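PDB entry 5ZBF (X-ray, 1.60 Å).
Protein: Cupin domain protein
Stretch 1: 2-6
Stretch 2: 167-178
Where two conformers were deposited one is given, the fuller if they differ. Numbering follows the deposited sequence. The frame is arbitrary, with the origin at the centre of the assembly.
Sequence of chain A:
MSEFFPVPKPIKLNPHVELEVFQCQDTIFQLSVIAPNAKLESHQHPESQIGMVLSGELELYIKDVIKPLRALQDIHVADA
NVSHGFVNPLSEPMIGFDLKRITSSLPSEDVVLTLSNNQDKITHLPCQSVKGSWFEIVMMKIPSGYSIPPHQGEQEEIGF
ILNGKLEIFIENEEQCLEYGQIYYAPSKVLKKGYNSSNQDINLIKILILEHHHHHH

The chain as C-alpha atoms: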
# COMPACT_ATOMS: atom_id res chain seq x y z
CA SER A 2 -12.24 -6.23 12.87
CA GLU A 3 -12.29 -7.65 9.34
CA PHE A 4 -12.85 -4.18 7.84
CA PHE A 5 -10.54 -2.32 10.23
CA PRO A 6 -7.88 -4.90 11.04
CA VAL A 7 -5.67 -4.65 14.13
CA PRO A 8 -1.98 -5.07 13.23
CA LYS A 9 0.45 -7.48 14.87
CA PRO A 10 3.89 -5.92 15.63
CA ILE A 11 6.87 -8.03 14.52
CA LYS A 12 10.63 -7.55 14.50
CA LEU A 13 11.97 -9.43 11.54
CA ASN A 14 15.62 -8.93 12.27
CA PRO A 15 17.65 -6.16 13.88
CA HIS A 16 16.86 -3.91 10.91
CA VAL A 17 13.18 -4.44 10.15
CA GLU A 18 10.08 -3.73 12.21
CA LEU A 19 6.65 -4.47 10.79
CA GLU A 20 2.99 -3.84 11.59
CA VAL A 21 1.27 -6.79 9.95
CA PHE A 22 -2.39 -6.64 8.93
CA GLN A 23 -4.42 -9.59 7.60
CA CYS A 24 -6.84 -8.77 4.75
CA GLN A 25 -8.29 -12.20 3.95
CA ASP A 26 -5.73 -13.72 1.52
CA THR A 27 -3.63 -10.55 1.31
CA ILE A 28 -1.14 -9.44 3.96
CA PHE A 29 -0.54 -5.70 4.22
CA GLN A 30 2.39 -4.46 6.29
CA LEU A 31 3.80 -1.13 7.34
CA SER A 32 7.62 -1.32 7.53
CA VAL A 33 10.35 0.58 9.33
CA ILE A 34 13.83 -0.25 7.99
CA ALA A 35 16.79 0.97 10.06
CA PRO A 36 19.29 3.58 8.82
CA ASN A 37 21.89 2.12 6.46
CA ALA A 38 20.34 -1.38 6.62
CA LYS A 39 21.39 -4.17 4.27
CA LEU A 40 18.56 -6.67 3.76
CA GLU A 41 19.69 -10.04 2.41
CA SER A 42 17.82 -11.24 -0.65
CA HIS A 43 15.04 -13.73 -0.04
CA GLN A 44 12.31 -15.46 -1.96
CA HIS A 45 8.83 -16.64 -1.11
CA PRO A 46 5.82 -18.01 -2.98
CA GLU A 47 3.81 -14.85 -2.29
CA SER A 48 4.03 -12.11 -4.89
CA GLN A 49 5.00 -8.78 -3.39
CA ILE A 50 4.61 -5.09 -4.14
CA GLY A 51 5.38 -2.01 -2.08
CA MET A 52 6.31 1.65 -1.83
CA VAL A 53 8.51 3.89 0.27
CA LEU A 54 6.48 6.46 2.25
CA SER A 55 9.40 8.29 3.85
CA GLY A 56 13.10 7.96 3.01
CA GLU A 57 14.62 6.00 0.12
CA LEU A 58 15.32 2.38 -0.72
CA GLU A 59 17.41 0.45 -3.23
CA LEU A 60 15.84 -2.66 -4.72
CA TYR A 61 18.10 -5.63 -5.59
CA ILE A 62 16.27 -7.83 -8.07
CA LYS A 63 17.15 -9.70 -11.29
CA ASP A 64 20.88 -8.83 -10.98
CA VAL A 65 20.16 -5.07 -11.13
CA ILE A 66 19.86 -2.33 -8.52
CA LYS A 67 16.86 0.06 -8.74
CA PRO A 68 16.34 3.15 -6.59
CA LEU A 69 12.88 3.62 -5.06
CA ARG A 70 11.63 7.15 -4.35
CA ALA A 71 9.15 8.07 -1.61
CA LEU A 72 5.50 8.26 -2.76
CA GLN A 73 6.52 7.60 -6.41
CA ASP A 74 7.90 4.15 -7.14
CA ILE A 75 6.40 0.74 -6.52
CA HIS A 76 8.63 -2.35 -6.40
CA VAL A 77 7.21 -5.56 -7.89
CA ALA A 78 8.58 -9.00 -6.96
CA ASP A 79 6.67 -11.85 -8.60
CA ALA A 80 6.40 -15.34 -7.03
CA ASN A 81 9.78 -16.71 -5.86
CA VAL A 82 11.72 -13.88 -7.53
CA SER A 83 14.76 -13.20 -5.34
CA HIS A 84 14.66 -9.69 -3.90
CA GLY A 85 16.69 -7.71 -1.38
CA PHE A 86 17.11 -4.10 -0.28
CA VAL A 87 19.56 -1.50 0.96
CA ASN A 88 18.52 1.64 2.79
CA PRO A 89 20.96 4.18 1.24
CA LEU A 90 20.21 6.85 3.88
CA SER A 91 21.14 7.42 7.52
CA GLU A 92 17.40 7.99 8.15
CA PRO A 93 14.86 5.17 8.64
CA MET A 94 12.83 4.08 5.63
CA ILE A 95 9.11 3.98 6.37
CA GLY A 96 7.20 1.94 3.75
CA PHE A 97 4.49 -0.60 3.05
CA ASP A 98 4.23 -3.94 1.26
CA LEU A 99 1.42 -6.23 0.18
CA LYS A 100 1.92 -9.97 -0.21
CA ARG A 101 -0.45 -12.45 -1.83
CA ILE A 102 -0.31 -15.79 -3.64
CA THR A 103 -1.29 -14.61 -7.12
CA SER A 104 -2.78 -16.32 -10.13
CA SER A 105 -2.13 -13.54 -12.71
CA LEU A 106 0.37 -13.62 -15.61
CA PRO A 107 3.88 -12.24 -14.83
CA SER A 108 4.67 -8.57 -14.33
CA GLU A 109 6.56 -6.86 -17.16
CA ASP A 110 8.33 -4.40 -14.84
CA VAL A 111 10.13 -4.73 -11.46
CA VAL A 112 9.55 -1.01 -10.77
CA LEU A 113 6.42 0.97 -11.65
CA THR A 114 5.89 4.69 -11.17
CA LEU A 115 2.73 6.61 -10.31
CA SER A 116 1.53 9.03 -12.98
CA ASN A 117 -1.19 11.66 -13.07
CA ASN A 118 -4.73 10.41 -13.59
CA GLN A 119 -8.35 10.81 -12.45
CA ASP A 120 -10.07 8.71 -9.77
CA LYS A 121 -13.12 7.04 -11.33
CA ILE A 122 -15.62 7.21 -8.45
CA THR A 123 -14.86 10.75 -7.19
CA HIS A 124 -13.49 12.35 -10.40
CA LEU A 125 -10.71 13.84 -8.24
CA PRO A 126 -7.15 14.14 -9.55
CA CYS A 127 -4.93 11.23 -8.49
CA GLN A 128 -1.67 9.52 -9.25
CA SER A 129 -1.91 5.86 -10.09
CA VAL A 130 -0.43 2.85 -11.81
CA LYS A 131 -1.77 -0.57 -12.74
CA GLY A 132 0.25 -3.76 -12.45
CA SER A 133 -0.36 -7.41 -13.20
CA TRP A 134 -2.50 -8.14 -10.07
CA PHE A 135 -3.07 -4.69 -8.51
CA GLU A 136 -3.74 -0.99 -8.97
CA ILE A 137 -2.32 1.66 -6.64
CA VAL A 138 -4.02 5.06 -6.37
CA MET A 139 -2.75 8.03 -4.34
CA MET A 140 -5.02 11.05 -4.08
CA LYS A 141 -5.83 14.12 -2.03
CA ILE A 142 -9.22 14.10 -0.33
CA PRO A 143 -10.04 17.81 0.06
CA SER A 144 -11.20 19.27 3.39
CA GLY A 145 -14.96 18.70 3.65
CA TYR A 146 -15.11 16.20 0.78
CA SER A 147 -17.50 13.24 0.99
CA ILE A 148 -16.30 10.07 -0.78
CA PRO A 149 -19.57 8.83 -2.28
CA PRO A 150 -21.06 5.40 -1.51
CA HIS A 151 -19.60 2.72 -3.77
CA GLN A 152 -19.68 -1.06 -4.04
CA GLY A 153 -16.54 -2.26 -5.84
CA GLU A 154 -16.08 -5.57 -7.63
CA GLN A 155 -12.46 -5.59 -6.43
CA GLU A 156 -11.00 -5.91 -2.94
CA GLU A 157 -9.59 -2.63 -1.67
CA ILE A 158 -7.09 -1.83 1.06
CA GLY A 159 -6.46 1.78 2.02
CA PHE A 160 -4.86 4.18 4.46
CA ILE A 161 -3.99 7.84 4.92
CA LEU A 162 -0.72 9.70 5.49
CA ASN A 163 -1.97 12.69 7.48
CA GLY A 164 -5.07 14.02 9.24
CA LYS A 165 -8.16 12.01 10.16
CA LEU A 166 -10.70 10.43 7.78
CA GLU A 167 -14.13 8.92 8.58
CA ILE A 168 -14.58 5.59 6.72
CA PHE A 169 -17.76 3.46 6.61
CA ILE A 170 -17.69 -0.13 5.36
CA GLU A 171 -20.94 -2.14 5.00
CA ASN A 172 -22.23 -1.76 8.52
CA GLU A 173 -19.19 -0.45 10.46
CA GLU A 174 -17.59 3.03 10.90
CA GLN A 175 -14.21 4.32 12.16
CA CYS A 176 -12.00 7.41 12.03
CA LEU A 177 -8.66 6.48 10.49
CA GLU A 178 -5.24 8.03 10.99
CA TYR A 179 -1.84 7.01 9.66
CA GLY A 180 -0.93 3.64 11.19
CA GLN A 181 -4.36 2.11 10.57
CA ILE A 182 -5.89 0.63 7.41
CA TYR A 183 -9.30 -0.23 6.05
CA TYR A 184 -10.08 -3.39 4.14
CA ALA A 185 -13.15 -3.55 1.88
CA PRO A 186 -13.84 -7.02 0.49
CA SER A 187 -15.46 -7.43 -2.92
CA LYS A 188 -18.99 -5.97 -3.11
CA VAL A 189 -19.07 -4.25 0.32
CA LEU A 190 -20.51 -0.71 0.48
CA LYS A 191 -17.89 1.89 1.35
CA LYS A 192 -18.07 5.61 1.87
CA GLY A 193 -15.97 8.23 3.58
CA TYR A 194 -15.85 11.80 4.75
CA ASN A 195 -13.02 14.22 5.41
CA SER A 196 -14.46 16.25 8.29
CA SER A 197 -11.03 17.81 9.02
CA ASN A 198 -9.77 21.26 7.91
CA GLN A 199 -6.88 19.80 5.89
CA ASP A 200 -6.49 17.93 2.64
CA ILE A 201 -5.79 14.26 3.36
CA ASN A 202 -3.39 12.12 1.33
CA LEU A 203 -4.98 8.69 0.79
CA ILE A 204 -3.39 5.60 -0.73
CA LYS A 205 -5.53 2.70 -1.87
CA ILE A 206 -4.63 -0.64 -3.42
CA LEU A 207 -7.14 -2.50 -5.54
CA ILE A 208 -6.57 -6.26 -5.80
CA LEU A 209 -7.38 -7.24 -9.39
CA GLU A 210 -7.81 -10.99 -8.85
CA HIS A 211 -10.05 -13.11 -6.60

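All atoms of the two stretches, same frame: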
# COMPACT_ATOMS: atom_id res chain seq x y z
N SER A 2 -11.12 -5.59 13.62
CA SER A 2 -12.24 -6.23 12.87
C SER A 2 -11.80 -6.58 11.46
O SER A 2 -10.73 -6.15 11.03
CB SER A 2 -13.43 -5.28 12.80
OG SER A 2 -13.15 -4.17 11.95
N GLU A 3 -12.62 -7.32 10.73
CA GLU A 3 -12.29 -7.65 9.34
C GLU A 3 -12.04 -6.38 8.53
O GLU A 3 -11.06 -6.29 7.80
CB GLU A 3 -13.40 -8.47 8.67
CG GLU A 3 -13.08 -8.86 7.23
CD GLU A 3 -14.19 -9.62 6.54
OE1 GLU A 3 -15.37 -9.45 6.91
OE2 GLU A 3 -13.87 -10.40 5.61
N PHE A 4 -12.93 -5.40 8.66
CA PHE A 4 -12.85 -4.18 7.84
C PHE A 4 -11.84 -3.16 8.34
O PHE A 4 -11.35 -2.34 7.56
CB PHE A 4 -14.22 -3.50 7.75
CG PHE A 4 -15.32 -4.37 7.21
CD1 PHE A 4 -15.10 -5.27 6.17
CD2 PHE A 4 -16.60 -4.24 7.72
CE1 PHE A 4 -16.13 -6.05 5.68
CE2 PHE A 4 -17.64 -5.01 7.23
CZ PHE A 4 -17.41 -5.92 6.20
N PHE A 5 -11.55 -3.19 9.64
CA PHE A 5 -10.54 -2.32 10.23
C PHE A 5 -9.58 -3.18 11.05
O PHE A 5 -9.64 -3.21 12.29
CB PHE A 5 -11.19 -1.23 11.08
CG PHE A 5 -12.13 -0.36 10.29
CD1 PHE A 5 -11.63 0.63 9.46
CD2 PHE A 5 -13.49 -0.59 10.33
CE1 PHE A 5 -12.49 1.42 8.71
CE2 PHE A 5 -14.36 0.20 9.58
CZ PHE A 5 -13.85 1.21 8.78
N PRO A 6 -8.70 -3.90 10.35
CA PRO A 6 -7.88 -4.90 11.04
C PRO A 6 -6.85 -4.32 12.01
O PRO A 6 -6.24 -3.28 11.74
CB PRO A 6 -7.20 -5.66 9.90
CG PRO A 6 -7.25 -4.75 8.72
CD PRO A 6 -8.50 -3.92 8.89
N GLU A 167 -13.02 9.81 8.19
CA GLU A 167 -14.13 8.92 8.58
C GLU A 167 -14.37 7.94 7.42
O GLU A 167 -14.56 8.36 6.28
CB GLU A 167 -15.41 9.72 8.87
CG GLU A 167 -15.26 10.86 9.87
CD GLU A 167 -16.58 11.53 10.25
OE1 GLU A 167 -17.66 11.00 9.92
OE2 GLU A 167 -16.52 12.60 10.89
N ILE A 168 -14.35 6.65 7.72
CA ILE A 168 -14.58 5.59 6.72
C ILE A 168 -15.71 4.70 7.21
O ILE A 168 -15.72 4.31 8.37
CB ILE A 168 -13.31 4.74 6.51
CG1 ILE A 168 -12.19 5.59 5.88
CG2 ILE A 168 -13.60 3.53 5.62
CD1 ILE A 168 -12.42 5.96 4.43
N PHE A 169 -16.67 4.39 6.33
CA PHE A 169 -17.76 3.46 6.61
C PHE A 169 -17.64 2.29 5.65
O PHE A 169 -17.47 2.49 4.46
CB PHE A 169 -19.14 4.13 6.42
CG PHE A 169 -20.31 3.16 6.44
CD1 PHE A 169 -20.74 2.51 5.28
CD2 PHE A 169 -21.01 2.92 7.63
CE1 PHE A 169 -21.82 1.64 5.30
CE2 PHE A 169 -22.09 2.05 7.66
CZ PHE A 169 -22.50 1.41 6.49
N ILE A 170 -17.69 1.07 6.18
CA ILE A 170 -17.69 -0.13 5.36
C ILE A 170 -18.81 -1.06 5.80
O ILE A 170 -18.81 -1.58 6.93
CB ILE A 170 -16.34 -0.86 5.41
CG1 ILE A 170 -15.26 0.02 4.80
CG2 ILE A 170 -16.41 -2.18 4.65
CD1 ILE A 170 -13.86 -0.50 5.01
N GLU A 171 -19.77 -1.25 4.89
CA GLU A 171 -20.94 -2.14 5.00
C GLU A 171 -21.92 -1.81 6.11
O GLU A 171 -23.10 -1.55 5.85
CB GLU A 171 -20.53 -3.63 5.12
CG GLU A 171 -21.63 -4.65 4.84
CD GLU A 171 -21.94 -4.82 3.35
OE1 GLU A 171 -21.96 -3.82 2.60
OE2 GLU A 171 -22.19 -5.96 2.93
N ASN A 172 -21.42 -1.88 7.33
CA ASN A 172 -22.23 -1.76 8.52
C ASN A 172 -21.37 -1.36 9.74
O ASN A 172 -21.77 -1.57 10.88
CB ASN A 172 -22.92 -3.12 8.76
CG ASN A 172 -21.96 -4.30 8.58
OD1 ASN A 172 -20.78 -4.20 8.87
ND2 ASN A 172 -22.47 -5.42 8.07
N GLU A 173 -20.22 -0.73 9.47
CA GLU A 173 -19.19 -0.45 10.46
C GLU A 173 -18.51 0.89 10.11
O GLU A 173 -18.25 1.14 8.94
CB GLU A 173 -18.16 -1.58 10.44
CG GLU A 173 -17.54 -1.88 11.77
CD GLU A 173 -16.51 -3.00 11.72
OE1 GLU A 173 -16.80 -4.09 11.17
OE2 GLU A 173 -15.43 -2.80 12.26
N GLU A 174 -18.20 1.71 11.11
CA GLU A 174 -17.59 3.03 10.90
C GLU A 174 -16.43 3.30 11.87
O GLU A 174 -16.51 2.96 13.04
CB GLU A 174 -18.65 4.11 11.06
CG GLU A 174 -18.32 5.44 10.39
CD GLU A 174 -19.57 6.27 10.13
OE1 GLU A 174 -19.72 6.80 9.02
OE2 GLU A 174 -20.42 6.36 11.05
N GLN A 175 -15.36 3.91 11.36
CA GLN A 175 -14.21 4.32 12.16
C GLN A 175 -13.53 5.57 11.58
O GLN A 175 -13.56 5.79 10.37
CB GLN A 175 -13.18 3.20 12.19
CG GLN A 175 -13.26 2.30 13.40
CD GLN A 175 -12.08 1.36 13.52
OE1 GLN A 175 -12.25 0.15 13.67
NE2 GLN A 175 -10.87 1.90 13.43
N CYS A 176 -12.91 6.36 12.46
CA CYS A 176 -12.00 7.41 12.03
C CYS A 176 -10.61 6.81 11.92
O CYS A 176 -10.13 6.15 12.85
CB CYS A 176 -12.00 8.59 13.00
SG CYS A 176 -13.44 9.65 12.79
N LEU A 177 -9.97 7.03 10.78
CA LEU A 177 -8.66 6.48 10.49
C LEU A 177 -7.62 7.57 10.56
O LEU A 177 -7.87 8.71 10.17
CB LEU A 177 -8.63 5.88 9.08
CG LEU A 177 -8.63 4.36 8.91
CD1 LEU A 177 -9.47 3.64 9.96
CD2 LEU A 177 -9.10 4.03 7.51
N GLU A 178 -6.43 7.20 11.05
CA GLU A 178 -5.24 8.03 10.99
C GLU A 178 -4.11 7.16 10.46
O GLU A 178 -4.24 5.93 10.38
CB GLU A 178 -4.89 8.59 12.37
CG GLU A 178 -5.95 9.51 12.97
CD GLU A 178 -5.53 10.11 14.28
OE1 GLU A 178 -4.75 9.47 15.02
OE2 GLU A 178 -5.99 11.23 14.58
O HOH W 1 -15.55 -6.19 10.20
O HOH W 2 -10.23 -1.61 14.54

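Residues 2-6 form an irregular segment near the N-terminus, and they lie against a β-hairpin more than 160 residues further along the chain. The hairpin's pairing is evident from its backbone bonds: Ile-168 N donates to Gln-175 O (2.9 Å), Gln-175 N to Ile-168 O (3.0 Å) and Ile-170 N to Glu-173 O (2.8 Å), while the turn is held by Asn-172 N to Ile-170 O (2.7 Å) and by a weak bond from Glu-173 N to Ile-170 O (3.0 Å). No direct backbone hydrogen bond joins the two stretches. The closest CA approaches, 6.8 Å from Phe-4 CA to Ile-170 CA and 7.8 Å from Phe-5 CA to Gln-175 CA, leave room for side chains to fill the gap, and together the stretches bury 469 Å².

Phe-5 accounts for the largest share, with 148 Å² covered. Its CA-to-CB bond points toward the hairpin and, with chi1 at -59° (m), its ring lies across both strands. Gln-175 CB sits over one face, 3.9 Å from the ring centroid and only 6° off the normal, a well-centred CH-pi contact. Aliphatic neighbours add to the packing: Phe-5 CD1 meets Leu-177 CD1 at 3.7 Å, Phe-5 CE1 meets Ile-168 CG2 at 3.9 Å, and Phe-5 CZ meets Ile-170 CD1 at 4.1 Å. At the ring edge, Glu-173 OE2 approaches Phe-5 CD2 to 3.5 Å, near the ring plane, where the slightly positive aromatic hydrogens suit a carboxylate oxygen.

Phe-4 contributes 97 Å² and packs at the turn end of the hairpin. Ile-170 CG2 lies 3.6 Å from its ring centroid and 14° off the normal, so this methyl sits over the face; the closest pair, Phe-4 CG to Ile-170 CG2, is 3.5 Å apart. Asn-172 OD1 reaches the ring edge, 3.6 Å from Phe-4 CE2, and Glu-171 CB lies 3.8 Å from that same CE2 atom. Ile-170 thus serves both aromatic rings, offering CG2 to Phe-4 and CD1 to Phe-5.

Glu-173, with 63 Å² covered, supplies the polar counterpart. Its carboxylate accepts the one direct hydrogen bond between the stretches, from Ser-2 OG to Glu-173 OE2 at 2.7 Å. Ser-2 OG also accepts from Phe-5 N at 3.0 Å with an N-H...O angle of 148°, so a single hydroxyl links the local fold of the segment to the hairpin. That fold is further closed by Ser-2 N donating to Phe-5 O at 3.1 Å.

Two waters complete the junction. Water 1 accepts from Phe-4 N (3.1 Å to the water oxygen) and donates to Glu-173 OE1 (2.6 Å), bringing the other carboxylate oxygen into the network. Water 2 donates to both Phe-5 O and Gln-175 OE1, with its oxygen 2.8 Å from each acceptor, and so reconciles two oxygens that could not bond to each other directly.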